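Local coordinates for septation protein imp2 (PDB 5C1F) that is required for normal septation in fission yeast, takes part in disassembling the medial ring, and binds membrane phospholipids through the F-BAR domain described here, at residues N202-R205 against S206-K210; D113-K116 against M117-G121. All coordinates share one frame; numbering follows the deposited sequence.

Contact 1. Residues N202-R205 against S206-K210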
# COMPACT_ATOMS: atom_id res chain seq x y z
N ASN A 202 4.43 -54.83 -4.12
CA ASN A 202 3.50 -54.24 -5.08
C ASN A 202 2.78 -53.02 -4.53
O ASN A 202 2.57 -52.04 -5.24
CB ASN A 202 2.48 -55.28 -5.53
CG ASN A 202 2.94 -56.07 -6.74
OD1 ASN A 202 3.60 -55.53 -7.63
ND2 ASN A 202 2.59 -57.35 -6.78
N GLU A 203 2.40 -53.08 -3.26
CA GLU A 203 1.61 -52.03 -2.64
C GLU A 203 2.45 -50.79 -2.38
O GLU A 203 2.00 -49.66 -2.58
CB GLU A 203 0.98 -52.52 -1.35
CG GLU A 203 -0.45 -52.06 -1.15
CD GLU A 203 -1.37 -52.50 -2.27
OE1 GLU A 203 -1.36 -53.70 -2.62
OE2 GLU A 203 -2.09 -51.64 -2.83
N TRP A 204 3.69 -50.99 -1.93
CA TRP A 204 4.58 -49.88 -1.66
C TRP A 204 4.99 -49.21 -2.96
O TRP A 204 5.20 -47.99 -3.00
CB TRP A 204 5.82 -50.33 -0.88
CG TRP A 204 6.77 -49.21 -0.59
CD1 TRP A 204 8.08 -49.12 -0.98
CD2 TRP A 204 6.50 -48.02 0.15
NE1 TRP A 204 8.63 -47.95 -0.53
CE2 TRP A 204 7.68 -47.26 0.18
CE3 TRP A 204 5.36 -47.52 0.81
CZ2 TRP A 204 7.76 -46.03 0.82
CZ3 TRP A 204 5.45 -46.30 1.45
CH2 TRP A 204 6.64 -45.57 1.45
N ARG A 205 5.11 -50.00 -4.03
CA ARG A 205 5.36 -49.45 -5.35
C ARG A 205 4.22 -48.51 -5.75
O ARG A 205 4.45 -47.39 -6.20
CB ARG A 205 5.50 -50.56 -6.39
CG ARG A 205 5.04 -50.14 -7.79
CD ARG A 205 5.21 -51.26 -8.80
NE ARG A 205 4.49 -50.99 -10.04
CZ ARG A 205 4.86 -50.09 -10.95
NH1 ARG A 205 5.95 -49.35 -10.76
NH2 ARG A 205 4.13 -49.92 -12.04
N SER A 206 2.99 -48.99 -5.58
CA SER A 206 1.81 -48.20 -5.90
C SER A 206 1.75 -46.94 -5.05
O SER A 206 1.42 -45.86 -5.54
CB SER A 206 0.54 -49.04 -5.68
OG SER A 206 -0.63 -48.27 -5.88
N THR A 207 2.09 -47.08 -3.77
CA THR A 207 2.11 -45.96 -2.85
C THR A 207 3.19 -44.94 -3.22
O THR A 207 2.97 -43.74 -3.15
CB THR A 207 2.33 -46.43 -1.39
OG1 THR A 207 1.33 -47.38 -1.04
CG2 THR A 207 2.28 -45.25 -0.43
N CYS A 208 4.35 -45.44 -3.63
CA CYS A 208 5.45 -44.57 -4.03
C CYS A 208 5.08 -43.72 -5.24
O CYS A 208 5.45 -42.55 -5.32
CB CYS A 208 6.71 -45.39 -4.33
SG CYS A 208 7.59 -45.95 -2.86
N ASP A 209 4.35 -44.32 -6.18
CA ASP A 209 3.87 -43.58 -7.34
C ASP A 209 2.96 -42.43 -6.91
O ASP A 209 3.11 -41.30 -7.38
CB ASP A 209 3.13 -44.51 -8.31
CG ASP A 209 4.07 -45.32 -9.19
OD1 ASP A 209 5.20 -44.85 -9.45
OD2 ASP A 209 3.68 -46.43 -9.62
N LYS A 210 2.03 -42.73 -6.02
CA LYS A 210 1.10 -41.72 -5.50
C LYS A 210 1.82 -40.66 -4.69
O LYS A 210 1.47 -39.48 -4.74
CB LYS A 210 0.01 -42.38 -4.65
CG LYS A 210 -0.92 -43.28 -5.44
CD LYS A 210 -2.01 -43.86 -4.55
CE LYS A 210 -2.91 -44.79 -5.34
NZ LYS A 210 -3.87 -45.51 -4.45
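E203 O is gripped twice by T207: the hydroxyl OG1 donates to it over 2.8 Å from above the carbonyl plane, and the backbone N of T207 reaches it from the opposite face. The hydroxyl folds back onto the preceding turn because OG1 lies beside the backbone N of T207 (chi1 -57°). The methyl CG2 is thereby sent the other way, and it meets CZ3 of the W204 ring at 3.8 Å, the two side chains crossing at about a right angle. One turn on from W204, C208 SG sits over one face of the indole, 3.5 Å from the centroid of the five-membered ring of W204 and displaced toward its rim. The indole NE1 is spent on F12 O, while W13 meets the ring edge-to-face. An alanine in place of W204 would probably leave C208 SG without its aromatic face and F12 O without the indole N-H. On the side met by helix 8-11 and the second subunit, D209 OD2 lies 3.9 Å from R205 NH1 over a face of the guanidinium, a long salt bridge of charges alone, with the two planes 82° apart. R205 NH1 donates to Q300 O of the second subunit, and R301 NH1 of that subunit forms a salt bridge with D209 OD1. The i to i+4 pattern is that of a regular alpha helix, here with a Cys sulfur-aromatic contact, in a long helix of the F-BAR domain.

Contact 2. Residues D113-K116 against M117-G121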
# COMPACT_ATOMS: atom_id res chain seq x y z
N ASP A 113 -6.60 -35.13 3.52
CA ASP A 113 -7.39 -36.22 2.96
C ASP A 113 -6.51 -37.20 2.19
O ASP A 113 -6.69 -38.41 2.28
CB ASP A 113 -8.49 -35.68 2.04
CG ASP A 113 -9.59 -34.98 2.80
OD1 ASP A 113 -9.74 -35.25 4.01
OD2 ASP A 113 -10.31 -34.16 2.19
N LYS A 114 -5.56 -36.66 1.42
CA LYS A 114 -4.64 -37.50 0.66
C LYS A 114 -3.84 -38.40 1.59
O LYS A 114 -3.70 -39.60 1.34
CB LYS A 114 -3.70 -36.64 -0.19
CG LYS A 114 -4.38 -35.94 -1.36
CD LYS A 114 -3.36 -35.18 -2.21
CE LYS A 114 -4.04 -34.41 -3.33
NZ LYS A 114 -4.79 -35.31 -4.25
N LYS A 115 -3.34 -37.82 2.68
CA LYS A 115 -2.57 -38.59 3.66
C LYS A 115 -3.43 -39.68 4.30
O LYS A 115 -2.98 -40.81 4.47
CB LYS A 115 -2.01 -37.66 4.74
CG LYS A 115 -1.11 -38.38 5.74
CD LYS A 115 -0.66 -37.47 6.87
CE LYS A 115 0.13 -38.26 7.92
NZ LYS A 115 0.57 -37.41 9.06
N LYS A 116 -4.67 -39.34 4.64
CA LYS A 116 -5.59 -40.29 5.26
C LYS A 116 -5.84 -41.48 4.34
O LYS A 116 -5.85 -42.63 4.79
CB LYS A 116 -6.91 -39.61 5.60
CG LYS A 116 -7.93 -40.52 6.26
CD LYS A 116 -9.28 -39.82 6.42
CE LYS A 116 -10.29 -40.69 7.15
NZ LYS A 116 -9.81 -41.06 8.51
N MET A 117 -6.04 -41.21 3.06
CA MET A 117 -6.30 -42.26 2.08
C MET A 117 -5.06 -43.11 1.85
O MET A 117 -5.15 -44.33 1.71
CB MET A 117 -6.79 -41.66 0.76
CG MET A 117 -8.23 -41.17 0.81
SD MET A 117 -8.82 -40.44 -0.73
CE MET A 117 -7.90 -38.90 -0.75
N ILE A 118 -3.90 -42.47 1.82
CA ILE A 118 -2.65 -43.18 1.53
C ILE A 118 -2.14 -43.96 2.74
O ILE A 118 -1.80 -45.14 2.62
CB ILE A 118 -1.57 -42.20 1.05
CG1 ILE A 118 -1.89 -41.74 -0.37
CG2 ILE A 118 -0.19 -42.86 1.10
CD1 ILE A 118 -0.84 -40.85 -0.98
N VAL A 119 -2.08 -43.31 3.90
CA VAL A 119 -1.60 -43.94 5.12
C VAL A 119 -2.42 -45.19 5.49
O VAL A 119 -1.85 -46.22 5.84
CB VAL A 119 -1.63 -42.95 6.31
CG1 VAL A 119 -1.57 -43.69 7.64
CG2 VAL A 119 -0.49 -41.95 6.19
N SER A 120 -3.74 -45.08 5.38
CA SER A 120 -4.62 -46.20 5.70
C SER A 120 -4.32 -47.43 4.85
O SER A 120 -4.08 -48.51 5.37
CB SER A 120 -6.09 -45.79 5.52
OG SER A 120 -6.39 -45.55 4.16
N GLY A 121 -4.31 -47.24 3.54
CA GLY A 121 -4.14 -48.33 2.60
C GLY A 121 -2.73 -48.89 2.49
O GLY A 121 -2.47 -49.73 1.63
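M117 N, I118 N and V119 N donate to D113 O, K114 O and K115 O in regular alpha-helical i to i+4 bonds, the shortest being 2.7 Å from V119 N to K115 O. The next bond is longer, with S120 N 3.3 Å from K116 O and above its carbonyl plane. The hydroxyl of S120, set between its backbone N and carbonyl carbon (chi1 67°), turns back into the helix. There OG is 3.0 Å from K116 O and equally near M117 O, so its single proton has two possible acceptors. K115 and V119 lie side by side and point the same way: the lysine chain runs extended, and its CG touches the CG2 methyl of V119 at 3.7 Å. M117 instead curls back along the helix. Its chain bends at the last torsion (chi3 -72°), which brings the terminal methyl CE to 3.3 Å from D113 O and alongside the aspartate CB. I118 likewise leans over the preceding turn, with CG1 3.3 Å from K114 O. Both are carbon contacts with carbonyl oxygens that already accept a backbone N-H. M117 and K116 are exposed on the surface of helix 69-155, whereas I118 faces helix 162-252 and packs on L211 and I214. K114 also reaches I214, so this stretch rests along the neighbouring helix through I118 and, one turn earlier, K114.

Overall arrangement
From the N terminus, the chain passes helix 8-11 and helix 18-59 before contact 2 on helix 69-155; contact 1 follows on helix 162-252. The two are in series, neither nested nor crossed, and each spans successive turns of one helix without closing a loop. The chain reverses between them, bringing their centres to about 12 Å apart. They meet where T207 CG2 packs on I118 CG2 at 3.8 Å, with the CB of K210 near the CD1 of I118. At contact 1, helix 162-252 thus touches helix 69-155 and also meets the N-terminal helix 8-11 and the last modelled residues of the second subunit.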